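PDB 5HFI: DSBA-like thioredoxin domain-containing protein from Pseudomonas aeruginosa PAO1, which is a cytosolic disulfide reductase of the thioredoxin superfamily, captured here with glutathione joined to it through a mixed disulfide. Local coordinates for residues H10-G18 against F93-V102; A114-A122 against L136-G144. One frame throughout, in Å; residues are numbered along the deposited sequence.

In the fold
From the N terminus, strand 8-13 runs into the type I turn D14-C17 and the CxxC helix start, where C17 carries glutathione. The chain makes strand 37-42 and several helices before contact 1 closes a loop of 74 residues, laying the start of helix 96-109 against that turn. Helix 112-124 follows directly, and contact 2 closes a shorter loop of 13 residues by folding helix 133-142 back over it. The contacts come in series, neither nested nor crossed, with centres about 12 Å apart. I119 CD1 on P98 O, L136 CD1 on P97 O and Y13 CE1 on L116 CD1 tie the strand leading to C17 to the helical part that DsbA-like proteins insert into the thioredoxin fold.

Contact 1: H10-G18 against F93-V102; sequences HYLYDPLCG and FDSAPPTAAV. With GSH (glutathione), chain B.
L16 and S95 bring the two backbones nearest, their CA atoms 6.3 Å apart, where the type I turn D14-C17 at the end of strand 8-13 passes the residues leading into helix 96-109. D14 carries the polar part of the contact. With its CG anti to the backbone N (chi1 -172°), the carboxylate reaches S95, whose OG donates to the syn lone pair of D14 OD1 over 2.7 Å. The same oxygen takes L16 N on its anti side, 35° out of the carboxylate plane, closing an Asx turn. D14 OD2 accepts from M45 N and from a water that also donates to T99 OG1. T99 OG1 in turn donates to S95 O, 2.7 Å away.

Packing contacts flank this network. The P15 ring crosses P98 at about a right angle, P15 CG lying 3.9 Å from P98 CB. L16 sends CD1 to the backbone at D94 N, 3.5 Å off, while its CD2 lies over one face of the F93 ring near the rim. Y13 OH meets V102 CG1 at 3.3 Å. C17, first of a thioredoxin-type CxxC pair with C20 and N-cap of the next helix, points its CB away from 93-102; C17 SG bonds glutathione SG2 at 2.0 Å. Strand 37-42 contributes L40 against Y13 and V102, and L116 of helix 112-124 packs on the same pair.

Contact 2: A114-A122 against L136-G144; sequences AMLARIQRA and LLELGAELG
L139 reaches from helix 133-142 into helix 112-124 as a knob in the hole formed by M115, R118, I119 and A122. Its CB meets M115 CE at 4.3 Å, and CG, anti to the carbonyl carbon (chi1 -62°), sends the two methyls to different parts of the hole. L139 CD1 goes to A122 and I119, 3.7 Å from A122 CB and 3.9 Å from I119 CA. L139 CD2 turns to R118 and sits over the centre of one guanidinium face, 3.6 Å from R118 CZ.

With its face against the leucine, R118 uses its edge for E142. R118 NE and R118 NH2 both donate to E142 OE1, each at 3.1 Å, a side-on salt bridge whose acceptor lies in the guanidinium plane; a longer, weak bond runs from R118 NH2 to E142 OE2. The carboxylate is turned 45° from that plane. R118 NH1 pairs with E126, so the guanidinium is held by two acids.

Toward A114 the bent chain of M115 ends with CE 3.5 Å from L143 CD1 and resting on the G140 backbone, 4.0 Å from G140 CA. G144 then closes helix 133-142 in a Schellman motif. The axes of the two helix segments come within 10.4 Å and make an angle of 126°, with helix 96-109 beside both: M115 packs on its A105, I119 on A101 and L136 on P97, while F153 of helix 149-157 also meets L136.

Contact 1: H10-G18 against F93-V102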
ATOM      1  N   HIS A  10      11.796   5.469  -2.404  1.00 14.58           N
ATOM      2  CA  HIS A  10      10.600   5.984  -1.757  1.00 12.02           C
ATOM      3  C   HIS A  10       9.373   5.493  -2.509  1.00 12.16           C
ATOM      4  O   HIS A  10       9.317   5.584  -3.740  1.00 12.44           O
ATOM      5  CB  HIS A  10      10.626   7.511  -1.712  1.00 12.77           C
ATOM      6  CG  HIS A  10      11.780   8.072  -0.938  1.00 19.68           C
ATOM      7  ND1 HIS A  10      11.697   8.377   0.405  1.00 23.50           N
ATOM      8  CD2 HIS A  10      13.041   8.393  -1.316  1.00 19.66           C
ATOM      9  CE1 HIS A  10      12.857   8.853   0.821  1.00 23.83           C
ATOM     10  NE2 HIS A  10      13.689   8.875  -0.204  1.00 25.19           N
ATOM     11  N   TYR A  11       8.399   4.966  -1.772  1.00 10.33           N
ATOM     12  CA  TYR A  11       7.175   4.419  -2.351  1.00 11.60           C
ATOM     13  C   TYR A  11       5.986   5.194  -1.797  1.00  9.34           C
ATOM     14  O   TYR A  11       5.662   5.079  -0.611  1.00 10.88           O
ATOM     15  CB  TYR A  11       7.048   2.924  -2.053  1.00 12.13           C
ATOM     16  CG  TYR A  11       5.782   2.281  -2.588  1.00 13.28           C
ATOM     17  CD1 TYR A  11       5.138   1.278  -1.877  1.00 10.95           C
ATOM     18  CD2 TYR A  11       5.233   2.676  -3.803  1.00 14.54           C
ATOM     19  CE1 TYR A  11       3.986   0.682  -2.358  1.00 11.02           C
ATOM     20  CE2 TYR A  11       4.077   2.085  -4.291  1.00 17.49           C
ATOM     21  CZ  TYR A  11       3.460   1.089  -3.561  1.00 14.35           C
ATOM     22  OH  TYR A  11       2.313   0.496  -4.033  1.00 12.13           O
ATOM     23  N   LEU A  12       5.352   5.991  -2.655  1.00  9.41           N
ATOM     24  CA  LEU A  12       4.111   6.680  -2.324  1.00  9.52           C
ATOM     25  C   LEU A  12       2.941   5.789  -2.724  1.00  8.91           C
ATOM     26  O   LEU A  12       2.780   5.461  -3.905  1.00 10.23           O
ATOM     27  CB  LEU A  12       4.034   8.028  -3.037  1.00 12.56           C
ATOM     28  CG  LEU A  12       4.857   9.171  -2.443  1.00 17.76           C
ATOM     29  CD1 LEU A  12       5.212  10.187  -3.517  1.00 20.96           C
ATOM     30  CD2 LEU A  12       4.079   9.835  -1.314  1.00 17.51           C
ATOM     31  N   TYR A  13       2.120   5.412  -1.746  1.00 10.33           N
ATOM     32  CA  TYR A  13       1.094   4.402  -1.940  1.00 11.29           C
ATOM     33  C   TYR A  13      -0.197   4.841  -1.263  1.00 10.25           C
ATOM     34  O   TYR A  13      -0.231   5.805  -0.492  1.00  9.37           O
ATOM     35  CB  TYR A  13       1.528   3.051  -1.360  1.00  9.48           C
ATOM     36  CG  TYR A  13       1.499   3.054   0.154  1.00  9.59           C
ATOM     37  CD1 TYR A  13       0.398   2.561   0.848  1.00 11.61           C
ATOM     38  CD2 TYR A  13       2.554   3.575   0.889  1.00 11.19           C
ATOM     39  CE1 TYR A  13       0.352   2.581   2.223  1.00 13.44           C
ATOM     40  CE2 TYR A  13       2.522   3.593   2.269  1.00  9.14           C
ATOM     41  CZ  TYR A  13       1.415   3.095   2.930  1.00 13.01           C
ATOM     42  OH  TYR A  13       1.370   3.112   4.302  1.00 12.61           O
ATOM     43  N   ASP A  14      -1.265   4.093  -1.547  1.00 10.60           N
ATOM     44  CA  ASP A  14      -2.457   4.129  -0.722  1.00 11.13           C
ATOM     45  C   ASP A  14      -3.026   2.720  -0.681  1.00 11.29           C
ATOM     46  O   ASP A  14      -3.130   2.071  -1.739  1.00 13.89           O
ATOM     47  CB  ASP A  14      -3.519   5.095  -1.227  1.00 13.43           C
ATOM     48  CG  ASP A  14      -4.650   5.261  -0.246  1.00 18.15           C
ATOM     49  OD1 ASP A  14      -5.636   4.496  -0.338  1.00 14.53           O
ATOM     50  OD2 ASP A  14      -4.526   6.131   0.643  1.00 19.02           O
ATOM     51  N   PRO A  15      -3.403   2.221   0.494  1.00 11.42           N
ATOM     52  CA  PRO A  15      -3.872   0.829   0.584  1.00 10.40           C
ATOM     53  C   PRO A  15      -5.119   0.534  -0.236  1.00 12.81           C
ATOM     54  O   PRO A  15      -5.337  -0.629  -0.594  1.00 13.14           O
ATOM     55  CB  PRO A  15      -4.132   0.629   2.085  1.00 15.77           C
ATOM     56  CG  PRO A  15      -3.439   1.762   2.770  1.00 15.51           C
ATOM     57  CD  PRO A  15      -3.419   2.898   1.802  1.00 13.21           C
ATOM     58  N   LEU A  16      -5.936   1.537  -0.558  1.00 12.26           N
ATOM     59  CA  LEU A  16      -7.156   1.320  -1.327  1.00 10.53           C
ATOM     60  C   LEU A  16      -6.997   1.671  -2.801  1.00 16.46           C
ATOM     61  O   LEU A  16      -7.997   1.736  -3.526  1.00 16.88           O
ATOM     62  CB  LEU A  16      -8.312   2.112  -0.716  1.00 11.68           C
ATOM     63  CG  LEU A  16      -8.766   1.569   0.645  1.00 16.09           C
ATOM     64  CD1 LEU A  16      -9.560   2.600   1.418  1.00 23.03           C
ATOM     65  CD2 LEU A  16      -9.582   0.308   0.472  1.00 17.15           C
ATOM     66  N   CYS A  17      -5.769   1.902  -3.255  1.00 12.62           N
ATOM     67  CA  CYS A  17      -5.492   2.175  -4.658  1.00 13.89           C
ATOM     68  C   CYS A  17      -5.243   0.854  -5.375  1.00 13.31           C
ATOM     69  O   CYS A  17      -4.308   0.122  -5.030  1.00 12.89           O
ATOM     70  CB  CYS A  17      -4.287   3.102  -4.797  1.00 13.85           C
ATOM     71  SG  CYS A  17      -3.729   3.319  -6.496  1.00 20.91           S
ATOM     72  N   GLY A  18      -6.090   0.543  -6.360  1.00 15.77           N
ATOM     73  CA  GLY A  18      -5.950  -0.719  -7.068  1.00 13.97           C
ATOM     74  C   GLY A  18      -4.610  -0.858  -7.764  1.00 12.26           C
ATOM     75  O   GLY A  18      -4.029  -1.946  -7.808  1.00 13.07           O
ATOM     76  N   PHE A  93     -14.783   2.737   2.554  1.00 18.74           N
ATOM     77  CA  PHE A  93     -13.428   2.795   2.015  1.00 19.17           C
ATOM     78  C   PHE A  93     -12.741   4.002   2.639  1.00 25.42           C
ATOM     79  O   PHE A  93     -12.899   5.136   2.179  1.00 24.90           O
ATOM     80  CB  PHE A  93     -13.440   2.860   0.491  1.00 28.14           C
ATOM     81  CG  PHE A  93     -13.607   1.519  -0.170  1.00 31.51           C
ATOM     82  CD1 PHE A  93     -14.222   0.472   0.496  1.00 37.60           C
ATOM     83  CD2 PHE A  93     -13.129   1.299  -1.452  1.00 33.39           C
ATOM     84  CE1 PHE A  93     -14.372  -0.762  -0.107  1.00 41.48           C
ATOM     85  CE2 PHE A  93     -13.276   0.067  -2.060  1.00 34.43           C
ATOM     86  CZ  PHE A  93     -13.898  -0.963  -1.387  1.00 38.94           C
ATOM     87  N   ASP A  94     -11.989   3.750   3.707  1.00 13.83           N
ATOM     88  CA  ASP A  94     -11.288   4.769   4.477  1.00 13.89           C
ATOM     89  C   ASP A  94      -9.809   4.415   4.475  1.00 11.47           C
ATOM     90  O   ASP A  94      -9.424   3.362   4.993  1.00 12.88           O
ATOM     91  CB  ASP A  94     -11.836   4.826   5.909  1.00 16.17           C
ATOM     92  CG  ASP A  94     -11.314   6.016   6.702  1.00 22.71           C
ATOM     93  OD1 ASP A  94     -11.855   6.274   7.806  1.00 20.73           O
ATOM     94  OD2 ASP A  94     -10.361   6.683   6.235  1.00 17.80           O
ATOM     95  N   SER A  95      -8.983   5.291   3.899  1.00 11.87           N
ATOM     96  CA  SER A  95      -7.558   4.995   3.783  1.00 10.95           C
ATOM     97  C   SER A  95      -6.807   5.187   5.093  1.00 12.05           C
ATOM     98  O   SER A  95      -5.673   4.710   5.217  1.00 12.09           O
ATOM     99  CB  SER A  95      -6.928   5.873   2.702  1.00 15.19           C
ATOM    100  OG  SER A  95      -7.435   5.550   1.418  1.00 17.71           O
ATOM    101  N   ALA A  96      -7.411   5.870   6.071  1.00  9.84           N
ATOM    102  CA  ALA A  96      -6.661   6.215   7.280  1.00  9.68           C
ATOM    103  C   ALA A  96      -6.385   5.004   8.160  1.00  9.18           C
ATOM    104  O   ALA A  96      -5.214   4.802   8.536  1.00 11.38           O
ATOM    105  CB  ALA A  96      -7.383   7.329   8.046  1.00 10.69           C
ATOM    106  N   PRO A  97      -7.358   4.173   8.528  1.00  8.65           N
ATOM    107  CA  PRO A  97      -7.062   3.044   9.427  1.00  8.89           C
ATOM    108  C   PRO A  97      -6.029   2.086   8.848  1.00  7.42           C
ATOM    109  O   PRO A  97      -5.080   1.725   9.560  1.00  7.37           O
ATOM    110  CB  PRO A  97      -8.430   2.372   9.633  1.00  9.58           C
ATOM    111  CG  PRO A  97      -9.410   3.485   9.414  1.00 12.50           C
ATOM    112  CD  PRO A  97      -8.815   4.312   8.311  1.00 10.57           C
ATOM    113  N   PRO A  98      -6.147   1.645   7.584  1.00  7.10           N
ATOM    114  CA  PRO A  98      -5.099   0.746   7.068  1.00  7.60           C
ATOM    115  C   PRO A  98      -3.732   1.398   7.014  1.00  7.37           C
ATOM    116  O   PRO A  98      -2.721   0.713   7.209  1.00  6.64           O
ATOM    117  CB  PRO A  98      -5.591   0.373   5.662  1.00  8.17           C
ATOM    118  CG  PRO A  98      -6.653   1.319   5.342  1.00  9.37           C
ATOM    119  CD  PRO A  98      -7.264   1.746   6.627  1.00  7.90           C
ATOM    120  N   THR A  99      -3.659   2.700   6.728  1.00  6.98           N
ATOM    121  CA  THR A  99      -2.357   3.356   6.740  1.00  7.07           C
ATOM    122  C   THR A  99      -1.774   3.386   8.149  1.00  7.36           C
ATOM    123  O   THR A  99      -0.576   3.141   8.335  1.00  6.79           O
ATOM    124  CB  THR A  99      -2.459   4.769   6.165  1.00  7.85           C
ATOM    125  OG1 THR A  99      -3.007   4.708   4.842  1.00  9.35           O
ATOM    126  CG2 THR A  99      -1.078   5.414   6.097  1.00  8.38           C
ATOM    127  N   ALA A 100      -2.607   3.670   9.155  1.00  8.33           N
ATOM    128  CA  ALA A 100      -2.138   3.617  10.536  1.00 11.38           C
ATOM    129  C   ALA A 100      -1.627   2.228  10.900  1.00  6.01           C
ATOM    130  O   ALA A 100      -0.662   2.102  11.664  1.00  8.67           O
ATOM    131  CB  ALA A 100      -3.256   4.039  11.492  1.00 11.47           C
ATOM    132  N   ALA A 101      -2.251   1.178  10.362  1.00  6.07           N
ATOM    133  CA  ALA A 101      -1.774  -0.177  10.621  1.00  6.80           C
ATOM    134  C   ALA A 101      -0.390  -0.396  10.022  1.00  6.59           C
ATOM    135  O   ALA A 101       0.458  -1.062  10.628  1.00  7.06           O
ATOM    136  CB  ALA A 101      -2.769  -1.199  10.068  1.00  6.62           C
ATOM    137  N   VAL A 102      -0.144   0.156   8.833  1.00  7.49           N
ATOM    138  CA  VAL A 102       1.181   0.061   8.225  1.00  8.04           C
ATOM    139  C   VAL A 102       2.201   0.807   9.078  1.00 11.09           C
ATOM    140  O   VAL A 102       3.297   0.304   9.353  1.00  9.72           O
ATOM    141  CB  VAL A 102       1.148   0.603   6.783  1.00  7.80           C
ATOM    142  CG1 VAL A 102       2.555   0.776   6.241  1.00  8.85           C
ATOM    143  CG2 VAL A 102       0.315  -0.311   5.884  1.00  8.13           C
TER
HETATM  144  N1  GSH B 301      -0.501   3.710 -12.500  1.00 32.11           N
HETATM  145  CA1 GSH B 301      -1.708   3.729 -13.306  1.00 34.30           C
HETATM  146  C1  GSH B 301      -1.344   3.816 -14.786  1.00 43.77           C
HETATM  147  O11 GSH B 301      -2.005   4.565 -15.553  1.00 46.49           O
HETATM  148  O12 GSH B 301      -0.381   3.140 -15.240  1.00 48.65           O
HETATM  149  CB1 GSH B 301      -2.556   4.938 -12.917  1.00 29.61           C
HETATM  150  CG1 GSH B 301      -2.381   5.197 -11.424  1.00 33.43           C
HETATM  151  CD1 GSH B 301      -3.654   5.802 -10.839  1.00 32.10           C
HETATM  152  OE1 GSH B 301      -4.472   6.281 -11.553  1.00 34.75           O
HETATM  153  N2  GSH B 301      -3.861   5.782  -9.403  1.00 26.75           N
HETATM  154  CA2 GSH B 301      -5.064   6.360  -8.834  1.00 25.77           C
HETATM  155  C2  GSH B 301      -4.804   7.848  -8.601  1.00 27.11           C
HETATM  156  O2  GSH B 301      -3.949   8.191  -7.852  1.00 21.67           O
HETATM  157  CB2 GSH B 301      -5.398   5.675  -7.507  1.00 28.35           C
HETATM  158  SG2 GSH B 301      -5.289   3.863  -7.645  1.00 33.81           S
HETATM  159  N3  GSH B 301      -5.591   8.844  -9.304  1.00 35.66           N
HETATM  160  CA3 GSH B 301      -5.340  10.258  -9.092  1.00 39.97           C
HETATM  161  C3  GSH B 301      -5.696  10.639  -7.657  1.00 44.37           C
HETATM  162  O31 GSH B 301      -4.889  11.318  -6.969  1.00 49.23           O
HETATM  163  O32 GSH B 301      -6.794  10.272  -7.165  1.00 46.51           O
HETATM  164  O   HOH W   1      -2.330   6.233   2.603  1.00 12.23           O

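Contact 2: A114-A122 against L136-G144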
ATOM      1  N   ALA A 114       5.391  -5.609   4.748  1.00 11.05           N
ATOM      2  CA  ALA A 114       4.665  -6.868   4.885  1.00 12.86           C
ATOM      3  C   ALA A 114       3.221  -6.627   5.301  1.00  9.07           C
ATOM      4  O   ALA A 114       2.312  -7.330   4.846  1.00  9.08           O
ATOM      5  CB  ALA A 114       5.367  -7.779   5.893  1.00 14.14           C
ATOM      6  N   MET A 115       2.986  -5.636   6.161  1.00  7.53           N
ATOM      7  CA  MET A 115       1.619  -5.363   6.593  1.00 10.90           C
ATOM      8  C   MET A 115       0.791  -4.774   5.456  1.00 10.54           C
ATOM      9  O   MET A 115      -0.388  -5.115   5.301  1.00 10.27           O
ATOM     10  CB  MET A 115       1.627  -4.431   7.806  1.00  8.77           C
ATOM     11  CG  MET A 115       0.302  -3.723   8.075  1.00  9.78           C
ATOM     12  SD  MET A 115      -1.077  -4.830   8.467  1.00 30.22           S
ATOM     13  CE  MET A 115      -0.328  -6.016   9.551  1.00 22.72           C
ATOM     14  N   LEU A 116       1.389  -3.898   4.641  1.00 11.13           N
ATOM     15  CA  LEU A 116       0.674  -3.361   3.485  1.00  7.24           C
ATOM     16  C   LEU A 116       0.256  -4.476   2.535  1.00  6.92           C
ATOM     17  O   LEU A 116      -0.889  -4.506   2.068  1.00  8.23           O
ATOM     18  CB  LEU A 116       1.537  -2.330   2.752  1.00  7.63           C
ATOM     19  CG  LEU A 116       0.962  -1.788   1.438  1.00  8.32           C
ATOM     20  CD1 LEU A 116      -0.350  -1.048   1.678  1.00  8.36           C
ATOM     21  CD2 LEU A 116       1.964  -0.885   0.722  1.00  9.55           C
ATOM     22  N   ALA A 117       1.173  -5.403   2.239  1.00  7.42           N
ATOM     23  CA  ALA A 117       0.840  -6.522   1.363  1.00  9.00           C
ATOM     24  C   ALA A 117      -0.278  -7.373   1.952  1.00  8.73           C
ATOM     25  O   ALA A 117      -1.161  -7.845   1.223  1.00  7.71           O
ATOM     26  CB  ALA A 117       2.082  -7.378   1.108  1.00  9.53           C
ATOM     27  N   ARG A 118      -0.254  -7.588   3.271  1.00  9.15           N
ATOM     28  CA  ARG A 118      -1.301  -8.380   3.913  1.00  8.29           C
ATOM     29  C   ARG A 118      -2.637  -7.649   3.891  1.00  8.12           C
ATOM     30  O   ARG A 118      -3.687  -8.270   3.682  1.00  8.05           O
ATOM     31  CB  ARG A 118      -0.902  -8.711   5.350  1.00  8.84           C
ATOM     32  CG  ARG A 118      -1.905  -9.597   6.080  1.00  9.32           C
ATOM     33  CD  ARG A 118      -1.946 -10.995   5.475  1.00 13.36           C
ATOM     34  NE  ARG A 118      -3.046 -11.798   6.003  1.00 14.12           N
ATOM     35  CZ  ARG A 118      -4.256 -11.867   5.454  1.00 17.14           C
ATOM     36  NH1 ARG A 118      -4.531 -11.177   4.354  1.00 11.59           N
ATOM     37  NH2 ARG A 118      -5.193 -12.628   6.004  1.00 15.06           N
ATOM     38  N   ILE A 119      -2.612  -6.331   4.124  1.00  6.35           N
ATOM     39  CA  ILE A 119      -3.827  -5.521   4.071  1.00  6.35           C
ATOM     40  C   ILE A 119      -4.467  -5.613   2.692  1.00 11.25           C
ATOM     41  O   ILE A 119      -5.688  -5.770   2.560  1.00  7.24           O
ATOM     42  CB  ILE A 119      -3.512  -4.059   4.443  1.00  6.49           C
ATOM     43  CG1 ILE A 119      -3.364  -3.896   5.956  1.00 12.57           C
ATOM     44  CG2 ILE A 119      -4.581  -3.111   3.904  1.00  8.67           C
ATOM     45  CD1 ILE A 119      -2.846  -2.524   6.367  1.00 12.81           C
ATOM     46  N   GLN A 120      -3.648  -5.509   1.643  1.00  6.91           N
ATOM     47  CA  GLN A 120      -4.183  -5.546   0.286  1.00  9.09           C
ATOM     48  C   GLN A 120      -4.773  -6.912  -0.034  1.00  7.49           C
ATOM     49  O   GLN A 120      -5.807  -7.003  -0.703  1.00  9.34           O
ATOM     50  CB  GLN A 120      -3.095  -5.176  -0.721  1.00  7.94           C
ATOM     51  CG  GLN A 120      -2.631  -3.730  -0.618  1.00 16.56           C
ATOM     52  CD  GLN A 120      -1.292  -3.502  -1.287  1.00 18.09           C
ATOM     53  OE1 GLN A 120      -0.400  -4.350  -1.222  1.00 12.76           O
ATOM     54  NE2 GLN A 120      -1.138  -2.349  -1.926  1.00 10.09           N
ATOM     55  N   ARG A 121      -4.136  -7.985   0.442  1.00 11.09           N
ATOM     56  CA  ARG A 121      -4.716  -9.314   0.274  1.00  8.65           C
ATOM     57  C   ARG A 121      -6.041  -9.436   1.019  1.00  8.42           C
ATOM     58  O   ARG A 121      -7.006 -10.000   0.492  1.00  9.42           O
ATOM     59  CB  ARG A 121      -3.732 -10.387   0.743  1.00  8.80           C
ATOM     60  CG  ARG A 121      -2.513 -10.558  -0.154  1.00 25.30           C
ATOM     61  CD  ARG A 121      -1.652 -11.729   0.306  1.00 26.52           C
ATOM     62  NE  ARG A 121      -0.751 -12.193  -0.745  1.00 34.00           N
ATOM     63  CZ  ARG A 121       0.551 -11.930  -0.787  1.00 44.14           C
ATOM     64  NH1 ARG A 121       1.114 -11.204   0.171  1.00 43.78           N
ATOM     65  NH2 ARG A 121       1.293 -12.394  -1.785  1.00 45.04           N
ATOM     66  N   ALA A 122      -6.109  -8.909   2.245  1.00  7.87           N
ATOM     67  CA  ALA A 122      -7.356  -8.978   3.004  1.00 10.92           C
ATOM     68  C   ALA A 122      -8.485  -8.259   2.274  1.00 10.90           C
ATOM     69  O   ALA A 122      -9.640  -8.696   2.315  1.00 10.23           O
ATOM     70  CB  ALA A 122      -7.155  -8.388   4.399  1.00  9.45           C
ATOM     71  N   LEU A 136      -7.946  -5.069  11.281  1.00  7.46           N
ATOM     72  CA  LEU A 136      -6.529  -4.721  11.242  1.00  6.61           C
ATOM     73  C   LEU A 136      -5.769  -5.353  12.402  1.00  8.04           C
ATOM     74  O   LEU A 136      -4.614  -5.766  12.242  1.00  7.26           O
ATOM     75  CB  LEU A 136      -6.368  -3.202  11.251  1.00  6.49           C
ATOM     76  CG  LEU A 136      -6.985  -2.524  10.024  1.00  7.91           C
ATOM     77  CD1 LEU A 136      -6.977  -1.013  10.183  1.00  9.27           C
ATOM     78  CD2 LEU A 136      -6.241  -2.952   8.764  1.00 11.09           C
ATOM     79  N   LEU A 137      -6.398  -5.434  13.578  1.00  7.95           N
ATOM     80  CA  LEU A 137      -5.763  -6.111  14.704  1.00  9.05           C
ATOM     81  C   LEU A 137      -5.617  -7.601  14.431  1.00  9.36           C
ATOM     82  O   LEU A 137      -4.619  -8.216  14.822  1.00 11.16           O
ATOM     83  CB  LEU A 137      -6.567  -5.870  15.983  1.00  8.58           C
ATOM     84  CG  LEU A 137      -6.227  -4.643  16.841  1.00 15.10           C
ATOM     85  CD1 LEU A 137      -6.097  -3.377  16.013  1.00 22.59           C
ATOM     86  CD2 LEU A 137      -7.280  -4.455  17.927  1.00 16.08           C
ATOM     87  N   GLU A 138      -6.601  -8.193  13.751  1.00  8.88           N
ATOM     88  CA  GLU A 138      -6.512  -9.598  13.370  1.00 12.85           C
ATOM     89  C   GLU A 138      -5.363  -9.831  12.397  1.00 11.60           C
ATOM     90  O   GLU A 138      -4.639 -10.828  12.507  1.00 11.64           O
ATOM     91  CB  GLU A 138      -7.839 -10.052  12.762  1.00 19.31           C
ATOM     92  CG  GLU A 138      -7.844 -11.479  12.242  1.00 25.28           C
ATOM     93  CD  GLU A 138      -9.130 -11.825  11.512  1.00 33.35           C
ATOM     94  OE1 GLU A 138      -9.142 -12.830  10.770  1.00 40.02           O
ATOM     95  OE2 GLU A 138     -10.128 -11.091  11.677  1.00 29.61           O
ATOM     96  N   LEU A 139      -5.180  -8.921  11.437  1.00  9.40           N
ATOM     97  CA  LEU A 139      -4.064  -9.046  10.506  1.00 10.03           C
ATOM     98  C   LEU A 139      -2.731  -8.899  11.225  1.00  8.46           C
ATOM     99  O   LEU A 139      -1.783  -9.643  10.943  1.00 10.07           O
ATOM    100  CB  LEU A 139      -4.188  -8.008   9.391  1.00 11.02           C
ATOM    101  CG  LEU A 139      -5.418  -8.114   8.488  1.00 13.31           C
ATOM    102  CD1 LEU A 139      -5.331  -7.084   7.366  1.00 11.32           C
ATOM    103  CD2 LEU A 139      -5.550  -9.520   7.919  1.00 12.85           C
ATOM    104  N   GLY A 140      -2.631  -7.940  12.148  1.00  7.88           N
ATOM    105  CA  GLY A 140      -1.401  -7.798  12.910  1.00 12.58           C
ATOM    106  C   GLY A 140      -1.088  -9.032  13.734  1.00 16.19           C
ATOM    107  O   GLY A 140       0.070  -9.448  13.836  1.00 12.25           O
ATOM    108  N   ALA A 141      -2.119  -9.642  14.320  1.00 11.95           N
ATOM    109  CA  ALA A 141      -1.907 -10.864  15.088  1.00 15.34           C
ATOM    110  C   ALA A 141      -1.539 -12.037  14.187  1.00 14.29           C
ATOM    111  O   ALA A 141      -0.832 -12.951  14.624  1.00 15.03           O
ATOM    112  CB  ALA A 141      -3.151 -11.190  15.913  1.00 11.73           C
ATOM    113  N   GLU A 142      -2.008 -12.033  12.935  1.00 14.37           N
ATOM    114  CA  GLU A 142      -1.589 -13.065  11.990  1.00 16.71           C
ATOM    115  C   GLU A 142      -0.095 -12.973  11.706  1.00 15.46           C
ATOM    116  O   GLU A 142       0.581 -13.997  11.559  1.00 15.37           O
ATOM    117  CB  GLU A 142      -2.375 -12.950  10.684  1.00 22.19           C
ATOM    118  CG  GLU A 142      -3.782 -13.512  10.735  1.00 35.23           C
ATOM    119  CD  GLU A 142      -4.395 -13.648   9.352  1.00 40.78           C
ATOM    120  OE1 GLU A 142      -3.630 -13.765   8.370  1.00 34.71           O
ATOM    121  OE2 GLU A 142      -5.640 -13.635   9.246  1.00 44.43           O
ATOM    122  N   LEU A 143       0.433 -11.753  11.620  1.00 14.63           N
ATOM    123  CA  LEU A 143       1.852 -11.526  11.388  1.00 19.01           C
ATOM    124  C   LEU A 143       2.683 -11.633  12.659  1.00 20.72           C
ATOM    125  O   LEU A 143       3.883 -11.346  12.623  1.00 24.68           O
ATOM    126  CB  LEU A 143       2.075 -10.155  10.740  1.00 24.33           C
ATOM    127  CG  LEU A 143       1.390  -9.889   9.393  1.00 27.79           C
ATOM    128  CD1 LEU A 143       1.932  -8.621   8.764  1.00 28.78           C
ATOM    129  CD2 LEU A 143       1.560 -11.049   8.439  1.00 30.64           C
ATOM    130  N   GLY A 144       2.081 -12.035  13.772  1.00 16.82           N
ATOM    131  CA  GLY A 144       2.837 -12.215  14.994  1.00 27.31           C
ATOM    132  C   GLY A 144       3.139 -10.932  15.731  1.00 32.71           C
ATOM    133  O   GLY A 144       4.232 -10.784  16.286  1.00 35.08           O
TER